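Local coordinates for protein adenosine deaminase 1 (Arthrobacter aurescens, PDB 3RYS) that probably deaminates adenine hydrolytically to hypoxanthine and ammonium in purine salvage, using one zinc ion per subunit, at residues Q241-L254 / G272-G286. Numbering follows the deposited sequence.
Sequences QVPLTVCPLSNVRL and GLNVCVNSDDPAYFG. With ZN (zinc ion), chain C; ADE (adenine), chain D.
Leu244 sits between two bonds to the neighbouring strand: its N donates to Asn274 O (2.9 Å), and its O accepts from Cys276 N at 3.0 Å. Two weak, bent bonds continue the pairing, Val246 N to Cys276 O and Asn278 N to Val246 O. With CG anti to the backbone N (chi1 -177°), the Asn274 amide swings across to Gln241, and ND2 donates to Gln241 O (3.2 Å) from above the carbonyl plane. A water bridges Val242 O and Asn274 N. Strands 244-246 and 275-277 run parallel, as neighbouring strands of the TIM barrel of adenosine and adenine deaminases. Past their C-terminal ends lies the active site. There Asp280 OD2 binds zinc with His19, His21 and His199. Its OD1 accepts from Ser250 OG (2.9 Å) on the anti lone pair and also lies close to adenine N6. Asp281 OD2 is 2.8 Å from adenine N7. A second water accepts from Ser250 N and lies near Asn278 O. Ser250 CA makes a CH-pi contact over one face of the Phe285 ring, 3.9 Å from its centroid. Leu254 CD2 meets Phe285 CE1 at 3.7 Å. Arg253 CB packs against Phe285 CD1, while its NH1 hydrogen-bonds Tyr54 O. Replacing Phe285 with alanine would probably leave a gap beside Ser250 and Leu254, with Ser250 less firmly set against Asp280.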
ATOM      1  N   GLN A 241      -9.409  -2.268  17.712  1.00 18.40           N
ATOM      2  CA  GLN A 241      -8.158  -1.635  17.319  1.00 17.10           C
ATOM      3  C   GLN A 241      -7.638  -2.225  16.014  1.00 17.62           C
ATOM      4  O   GLN A 241      -6.426  -2.396  15.835  1.00 15.95           O
ATOM      5  CB  GLN A 241      -7.105  -1.795  18.421  1.00 14.75           C
ATOM      6  CG  GLN A 241      -7.131  -0.703  19.464  1.00 14.70           C
ATOM      7  CD  GLN A 241      -7.165   0.683  18.843  1.00 19.24           C
ATOM      8  OE1 GLN A 241      -8.235   1.203  18.520  1.00 14.22           O
ATOM      9  NE2 GLN A 241      -5.991   1.292  18.678  1.00 17.55           N
ATOM     10  N   VAL A 242      -8.560  -2.555  15.115  1.00 14.23           N
ATOM     11  CA  VAL A 242      -8.201  -3.022  13.784  1.00 13.47           C
ATOM     12  C   VAL A 242      -7.430  -1.922  13.065  1.00 12.94           C
ATOM     13  O   VAL A 242      -7.940  -0.820  12.889  1.00 13.11           O
ATOM     14  CB  VAL A 242      -9.454  -3.379  12.956  1.00 15.74           C
ATOM     15  CG1 VAL A 242      -9.060  -3.976  11.617  1.00 12.63           C
ATOM     16  CG2 VAL A 242     -10.355  -4.337  13.727  1.00 14.92           C
ATOM     17  N   PRO A 243      -6.186  -2.210  12.665  1.00 13.41           N
ATOM     18  CA  PRO A 243      -5.406  -1.211  11.928  1.00 14.08           C
ATOM     19  C   PRO A 243      -6.097  -0.830  10.628  1.00 14.41           C
ATOM     20  O   PRO A 243      -6.538  -1.716   9.892  1.00 13.79           O
ATOM     21  CB  PRO A 243      -4.090  -1.938  11.627  1.00 15.34           C
ATOM     22  CG  PRO A 243      -4.008  -3.030  12.645  1.00 14.22           C
ATOM     23  CD  PRO A 243      -5.427  -3.449  12.900  1.00 13.63           C
ATOM     24  N   LEU A 244      -6.202   0.474  10.372  1.00 13.15           N
ATOM     25  CA  LEU A 244      -6.744   0.990   9.119  1.00 14.11           C
ATOM     26  C   LEU A 244      -5.662   1.742   8.336  1.00 16.30           C
ATOM     27  O   LEU A 244      -5.183   2.794   8.770  1.00 15.68           O
ATOM     28  CB  LEU A 244      -7.947   1.904   9.378  1.00 14.31           C
ATOM     29  CG  LEU A 244      -9.346   1.306   9.167  1.00 18.75           C
ATOM     30  CD1 LEU A 244      -9.537   0.007   9.941  1.00 13.61           C
ATOM     31  CD2 LEU A 244     -10.434   2.308   9.527  1.00 15.80           C
ATOM     32  N   THR A 245      -5.274   1.203   7.187  1.00 11.92           N
ATOM     33  CA  THR A 245      -4.223   1.830   6.399  1.00 11.31           C
ATOM     34  C   THR A 245      -4.766   2.918   5.459  1.00 14.00           C
ATOM     35  O   THR A 245      -4.982   2.690   4.265  1.00 12.63           O
ATOM     36  CB  THR A 245      -3.361   0.781   5.656  1.00 12.02           C
ATOM     37  OG1 THR A 245      -4.158   0.068   4.704  1.00 12.07           O
ATOM     38  CG2 THR A 245      -2.776  -0.214   6.651  1.00 12.84           C
ATOM     39  N   VAL A 246      -4.981   4.108   6.018  1.00 14.55           N
ATOM     40  CA  VAL A 246      -5.513   5.238   5.261  1.00 13.30           C
ATOM     41  C   VAL A 246      -4.508   5.813   4.265  1.00 11.96           C
ATOM     42  O   VAL A 246      -3.314   5.901   4.548  1.00 11.08           O
ATOM     43  CB  VAL A 246      -5.982   6.372   6.194  1.00 13.75           C
ATOM     44  CG1 VAL A 246      -6.649   7.483   5.384  1.00 10.63           C
ATOM     45  CG2 VAL A 246      -6.929   5.829   7.260  1.00 13.38           C
ATOM     46  N   CYS A 247      -5.006   6.212   3.099  1.00 13.18           N
ATOM     47  CA  CYS A 247      -4.172   6.807   2.058  1.00 13.63           C
ATOM     48  C   CYS A 247      -4.796   8.116   1.586  1.00 13.77           C
ATOM     49  O   CYS A 247      -5.587   8.126   0.642  1.00 13.39           O
ATOM     50  CB  CYS A 247      -4.012   5.843   0.880  1.00 14.47           C
ATOM     51  SG  CYS A 247      -3.598   4.144   1.360  1.00 10.47           S
ATOM     52  N   PRO A 248      -4.438   9.227   2.250  1.00 14.92           N
ATOM     53  CA  PRO A 248      -5.053  10.549   2.049  1.00 14.70           C
ATOM     54  C   PRO A 248      -5.045  11.039   0.599  1.00 15.15           C
ATOM     55  O   PRO A 248      -6.112  11.297   0.042  1.00 16.54           O
ATOM     56  CB  PRO A 248      -4.207  11.465   2.935  1.00 16.57           C
ATOM     57  CG  PRO A 248      -3.677  10.544   4.012  1.00 14.22           C
ATOM     58  CD  PRO A 248      -3.419   9.247   3.316  1.00 11.82           C
ATOM     59  N   LEU A 249      -3.864  11.172   0.006  1.00 15.20           N
ATOM     60  CA  LEU A 249      -3.749  11.646  -1.369  1.00 13.58           C
ATOM     61  C   LEU A 249      -4.418  10.699  -2.355  1.00 14.14           C
ATOM     62  O   LEU A 249      -5.017  11.132  -3.341  1.00 15.08           O
ATOM     63  CB  LEU A 249      -2.283  11.835  -1.750  1.00 13.06           C
ATOM     64  CG  LEU A 249      -1.534  12.928  -0.993  1.00 16.07           C
ATOM     65  CD1 LEU A 249      -0.132  13.106  -1.572  1.00 13.69           C
ATOM     66  CD2 LEU A 249      -2.319  14.234  -1.035  1.00 11.17           C
ATOM     67  N   SER A 250      -4.304   9.403  -2.096  1.00 13.07           N
ATOM     68  CA  SER A 250      -4.938   8.416  -2.959  1.00 14.76           C
ATOM     69  C   SER A 250      -6.448   8.677  -3.058  1.00 15.03           C
ATOM     70  O   SER A 250      -7.007   8.765  -4.160  1.00 11.90           O
ATOM     71  CB  SER A 250      -4.655   7.002  -2.448  1.00 11.54           C
ATOM     72  OG  SER A 250      -5.316   6.037  -3.240  1.00 11.28           O
ATOM     73  N   ASN A 251      -7.095   8.817  -1.902  1.00 12.02           N
ATOM     74  CA  ASN A 251      -8.533   9.040  -1.842  1.00 12.82           C
ATOM     75  C   ASN A 251      -8.962  10.318  -2.560  1.00 15.39           C
ATOM     76  O   ASN A 251     -10.030  10.367  -3.180  1.00 13.95           O
ATOM     77  CB  ASN A 251      -9.011   9.064  -0.388  1.00 12.59           C
ATOM     78  CG  ASN A 251      -8.717   7.767   0.343  1.00 15.32           C
ATOM     79  OD1 ASN A 251      -8.557   6.716  -0.276  1.00 14.49           O
ATOM     80  ND2 ASN A 251      -8.644   7.836   1.667  1.00 14.41           N
ATOM     81  N   VAL A 252      -8.131  11.350  -2.475  1.00 11.86           N
ATOM     82  CA  VAL A 252      -8.430  12.606  -3.143  1.00 15.24           C
ATOM     83  C   VAL A 252      -8.310  12.455  -4.659  1.00 15.46           C
ATOM     84  O   VAL A 252      -9.226  12.811  -5.402  1.00 14.47           O
ATOM     85  CB  VAL A 252      -7.519  13.760  -2.658  1.00 12.52           C
ATOM     86  CG1 VAL A 252      -7.653  14.959  -3.579  1.00 10.59           C
ATOM     87  CG2 VAL A 252      -7.874  14.150  -1.234  1.00 16.78           C
ATOM     88  N   ARG A 253      -7.188  11.909  -5.113  1.00 12.78           N
ATOM     89  CA  ARG A 253      -6.922  11.811  -6.540  1.00 12.96           C
ATOM     90  C   ARG A 253      -7.827  10.802  -7.251  1.00 14.32           C
ATOM     91  O   ARG A 253      -7.959  10.839  -8.469  1.00 12.99           O
ATOM     92  CB  ARG A 253      -5.445  11.499  -6.787  1.00 14.49           C
ATOM     93  CG  ARG A 253      -4.527  12.697  -6.605  1.00 13.05           C
ATOM     94  CD  ARG A 253      -4.653  13.684  -7.763  1.00 13.01           C
ATOM     95  NE  ARG A 253      -4.280  13.070  -9.035  1.00 19.40           N
ATOM     96  CZ  ARG A 253      -3.032  12.977  -9.492  1.00 21.99           C
ATOM     97  NH1 ARG A 253      -2.801  12.391 -10.657  1.00 22.29           N
ATOM     98  NH2 ARG A 253      -2.014  13.466  -8.791  1.00 17.63           N
ATOM     99  N   LEU A 254      -8.451   9.907  -6.488  1.00 15.97           N
ATOM    100  CA  LEU A 254      -9.376   8.928  -7.056  1.00 14.50           C
ATOM    101  C   LEU A 254     -10.814   9.386  -6.875  1.00 15.29           C
ATOM    102  O   LEU A 254     -11.754   8.684  -7.254  1.00 14.74           O
ATOM    103  CB  LEU A 254      -9.181   7.549  -6.421  1.00 13.35           C
ATOM    104  CG  LEU A 254      -7.890   6.806  -6.758  1.00 14.74           C
ATOM    105  CD1 LEU A 254      -7.993   5.364  -6.308  1.00 14.26           C
ATOM    106  CD2 LEU A 254      -7.603   6.884  -8.250  1.00 16.27           C
ATOM    107  N   GLY A 272     -10.603   7.385  17.811  1.00 18.65           N
ATOM    108  CA  GLY A 272      -9.856   6.236  18.287  1.00 14.79           C
ATOM    109  C   GLY A 272      -9.624   5.109  17.299  1.00 19.74           C
ATOM    110  O   GLY A 272      -9.075   4.069  17.668  1.00 19.25           O
ATOM    111  N   LEU A 273     -10.041   5.292  16.048  1.00 16.26           N
ATOM    112  CA  LEU A 273      -9.729   4.311  15.016  1.00 15.90           C
ATOM    113  C   LEU A 273      -8.216   4.190  14.896  1.00 16.44           C
ATOM    114  O   LEU A 273      -7.510   5.198  14.861  1.00 19.14           O
ATOM    115  CB  LEU A 273     -10.333   4.713  13.669  1.00 16.34           C
ATOM    116  CG  LEU A 273     -11.854   4.654  13.537  1.00 15.13           C
ATOM    117  CD1 LEU A 273     -12.285   5.178  12.180  1.00 15.58           C
ATOM    118  CD2 LEU A 273     -12.345   3.233  13.744  1.00 16.31           C
ATOM    119  N   ASN A 274      -7.721   2.959  14.845  1.00 15.43           N
ATOM    120  CA  ASN A 274      -6.284   2.711  14.767  1.00 15.84           C
ATOM    121  C   ASN A 274      -5.721   2.968  13.366  1.00 15.11           C
ATOM    122  O   ASN A 274      -5.290   2.042  12.676  1.00 14.03           O
ATOM    123  CB  ASN A 274      -5.983   1.281  15.203  1.00 14.83           C
ATOM    124  CG  ASN A 274      -4.505   0.978  15.213  1.00 15.19           C
ATOM    125  OD1 ASN A 274      -3.678   1.878  15.363  1.00 13.55           O
ATOM    126  ND2 ASN A 274      -4.162  -0.295  15.051  1.00 12.90           N
ATOM    127  N   VAL A 275      -5.727   4.230  12.953  1.00 14.04           N
ATOM    128  CA  VAL A 275      -5.366   4.590  11.586  1.00 13.48           C
ATOM    129  C   VAL A 275      -3.900   4.973  11.429  1.00 14.56           C
ATOM    130  O   VAL A 275      -3.252   5.425  12.376  1.00 15.30           O
ATOM    131  CB  VAL A 275      -6.218   5.764  11.075  1.00 16.19           C
ATOM    132  CG1 VAL A 275      -7.646   5.310  10.789  1.00 15.72           C
ATOM    133  CG2 VAL A 275      -6.190   6.910  12.078  1.00 15.36           C
ATOM    134  N   CYS A 276      -3.388   4.789  10.216  1.00 13.95           N
ATOM    135  CA  CYS A 276      -2.054   5.250   9.865  1.00 14.41           C
ATOM    136  C   CYS A 276      -2.048   5.809   8.445  1.00 14.99           C
ATOM    137  O   CYS A 276      -2.992   5.597   7.681  1.00 14.10           O
ATOM    138  CB  CYS A 276      -1.024   4.127  10.013  1.00 16.22           C
ATOM    139  SG  CYS A 276      -1.254   2.718   8.900  1.00 19.61           S
ATOM    140  N   VAL A 277      -0.980   6.523   8.105  1.00 15.99           N
ATOM    141  CA  VAL A 277      -0.876   7.237   6.837  1.00 14.06           C
ATOM    142  C   VAL A 277       0.001   6.484   5.839  1.00 14.24           C
ATOM    143  O   VAL A 277       1.108   6.060   6.171  1.00 16.84           O
ATOM    144  CB  VAL A 277      -0.304   8.652   7.060  1.00 14.64           C
ATOM    145  CG1 VAL A 277      -0.131   9.382   5.743  1.00 15.18           C
ATOM    146  CG2 VAL A 277      -1.209   9.440   7.994  1.00 16.93           C
ATOM    147  N   ASN A 278      -0.504   6.327   4.619  1.00 12.94           N
ATOM    148  CA  ASN A 278       0.188   5.581   3.572  1.00 13.22           C
ATOM    149  C   ASN A 278       0.071   6.288   2.221  1.00 15.07           C
ATOM    150  O   ASN A 278      -0.864   7.060   1.999  1.00 16.14           O
ATOM    151  CB  ASN A 278      -0.379   4.164   3.468  1.00 12.65           C
ATOM    152  CG  ASN A 278      -0.376   3.432   4.802  1.00 13.57           C
ATOM    153  OD1 ASN A 278      -1.238   3.657   5.656  1.00 10.54           O
ATOM    154  ND2 ASN A 278       0.591   2.541   4.978  1.00 12.89           N
ATOM    155  N   SER A 279       1.012   6.031   1.317  1.00 12.65           N
ATOM    156  CA  SER A 279       0.996   6.713   0.021  1.00 14.52           C
ATOM    157  C   SER A 279       0.338   5.867  -1.073  1.00 15.08           C
ATOM    158  O   SER A 279      -0.021   6.386  -2.135  1.00 12.60           O
ATOM    159  CB  SER A 279       2.402   7.175  -0.391  1.00 12.33           C
ATOM    160  OG  SER A 279       3.270   6.083  -0.625  1.00 10.84           O
ATOM    161  N   ASP A 280       0.191   4.570  -0.802  1.00 14.31           N
ATOM    162  CA  ASP A 280      -0.580   3.663  -1.655  1.00 13.33           C
ATOM    163  C   ASP A 280       0.056   3.428  -3.030  1.00 11.60           C
ATOM    164  O   ASP A 280       0.702   2.405  -3.253  1.00 11.13           O
ATOM    165  CB  ASP A 280      -2.025   4.164  -1.800  1.00 13.50           C
ATOM    166  CG  ASP A 280      -2.943   3.133  -2.430  1.00 13.84           C
ATOM    167  OD1 ASP A 280      -4.028   3.514  -2.913  1.00 13.67           O
ATOM    168  OD2 ASP A 280      -2.578   1.940  -2.442  1.00 14.71           O
ATOM    169  N   ASP A 281      -0.145   4.373  -3.944  1.00 12.56           N
ATOM    170  CA  ASP A 281       0.463   4.328  -5.273  1.00 12.55           C
ATOM    171  C   ASP A 281       1.168   5.669  -5.540  1.00 13.54           C
ATOM    172  O   ASP A 281       0.634   6.539  -6.232  1.00 13.00           O
ATOM    173  CB  ASP A 281      -0.604   4.049  -6.338  1.00 13.11           C
ATOM    174  CG  ASP A 281      -1.395   2.766  -6.066  1.00 15.10           C
ATOM    175  OD1 ASP A 281      -0.903   1.686  -6.449  1.00 18.47           O
ATOM    176  OD2 ASP A 281      -2.512   2.828  -5.496  1.00 11.56           O
ATOM    177  N   PRO A 282       2.381   5.831  -4.986  1.00 13.88           N
ATOM    178  CA  PRO A 282       3.124   7.096  -4.879  1.00 14.01           C
ATOM    179  C   PRO A 282       3.397   7.815  -6.202  1.00 14.35           C
ATOM    180  O   PRO A 282       3.401   9.044  -6.230  1.00 14.65           O
ATOM    181  CB  PRO A 282       4.459   6.670  -4.261  1.00 13.02           C
ATOM    182  CG  PRO A 282       4.213   5.349  -3.659  1.00 13.06           C
ATOM    183  CD  PRO A 282       3.166   4.694  -4.482  1.00 13.26           C
ATOM    184  N   ALA A 283       3.646   7.069  -7.272  1.00 13.80           N
ATOM    185  CA  ALA A 283       4.006   7.691  -8.541  1.00 17.34           C
ATOM    186  C   ALA A 283       2.772   8.117  -9.337  1.00 15.96           C
ATOM    187  O   ALA A 283       2.890   8.739 -10.391  1.00 17.17           O
ATOM    188  CB  ALA A 283       4.892   6.763  -9.365  1.00 13.15           C
ATOM    189  N   TYR A 284       1.592   7.793  -8.818  1.00 13.10           N
ATOM    190  CA  TYR A 284       0.341   8.128  -9.490  1.00 17.86           C
ATOM    191  C   TYR A 284      -0.453   9.231  -8.781  1.00 18.72           C
ATOM    192  O   TYR A 284      -1.275   9.912  -9.402  1.00 16.74           O
ATOM    193  CB  TYR A 284      -0.535   6.879  -9.634  1.00 16.93           C
ATOM    194  CG  TYR A 284      -0.031   5.898 -10.659  1.00 17.94           C
ATOM    195  CD1 TYR A 284       0.988   5.005 -10.349  1.00 18.06           C
ATOM    196  CD2 TYR A 284      -0.570   5.861 -11.936  1.00 17.87           C
ATOM    197  CE1 TYR A 284       1.459   4.104 -11.285  1.00 16.38           C
ATOM    198  CE2 TYR A 284      -0.109   4.965 -12.878  1.00 18.75           C
ATOM    199  CZ  TYR A 284       0.906   4.088 -12.548  1.00 16.38           C
ATOM    200  OH  TYR A 284       1.367   3.190 -13.484  1.00 16.00           O
ATOM    201  N   PHE A 285      -0.215   9.394  -7.484  1.00 13.38           N
ATOM    202  CA  PHE A 285      -1.004  10.325  -6.690  1.00 15.41           C
ATOM    203  C   PHE A 285      -0.162  11.513  -6.226  1.00 17.27           C
ATOM    204  O   PHE A 285      -0.568  12.274  -5.345  1.00 15.00           O
ATOM    205  CB  PHE A 285      -1.664   9.604  -5.507  1.00 13.47           C
ATOM    206  CG  PHE A 285      -2.462   8.392  -5.906  1.00 12.94           C
ATOM    207  CD1 PHE A 285      -3.280   8.422  -7.027  1.00 14.24           C
ATOM    208  CD2 PHE A 285      -2.403   7.227  -5.158  1.00 14.52           C
ATOM    209  CE1 PHE A 285      -4.022   7.306  -7.398  1.00 16.81           C
ATOM    210  CE2 PHE A 285      -3.142   6.105  -5.523  1.00 13.36           C
ATOM    211  CZ  PHE A 285      -3.951   6.145  -6.646  1.00 14.44           C
ATOM    212  N   GLY A 286       1.014  11.654  -6.833  1.00 18.85           N
ATOM    213  CA  GLY A 286       1.862  12.820  -6.643  1.00 14.03           C
ATOM    214  C   GLY A 286       2.484  12.993  -5.271  1.00 14.98           C
ATOM    215  O   GLY A 286       2.543  14.111  -4.754  1.00 18.65           O
TER
HETATM  216 ZN    ZN C 344      -4.260   0.383  -2.409  1.00 17.39          ZN
HETATM  217  N9  ADE D 345      -4.567  -1.469  -6.887  1.00 18.84           N
HETATM  218  C8  ADE D 345      -3.505  -0.644  -6.630  1.00 21.89           C
HETATM  219  N7  ADE D 345      -3.766   0.325  -5.777  1.00 20.30           N
HETATM  220  C5  ADE D 345      -5.100   0.118  -5.456  1.00 22.54           C
HETATM  221  C6  ADE D 345      -5.987   0.805  -4.599  1.00 23.31           C
HETATM  222  N6  ADE D 345      -5.629   1.883  -3.892  1.00 21.81           N
HETATM  223  N1  ADE D 345      -7.253   0.340  -4.502  1.00 22.49           N
HETATM  224  C2  ADE D 345      -7.602  -0.739  -5.217  1.00 22.84           C
HETATM  225  N3  ADE D 345      -6.861  -1.471  -6.054  1.00 21.82           N
HETATM  226  C4  ADE D 345      -5.610  -0.983  -6.130  1.00 20.84           C
HETATM  227  O   HOH W   1      -9.557   0.572  14.740  1.00 16.93           O
HETATM  228  O   HOH W   2      -2.165   8.197  -0.370  1.00 16.12           O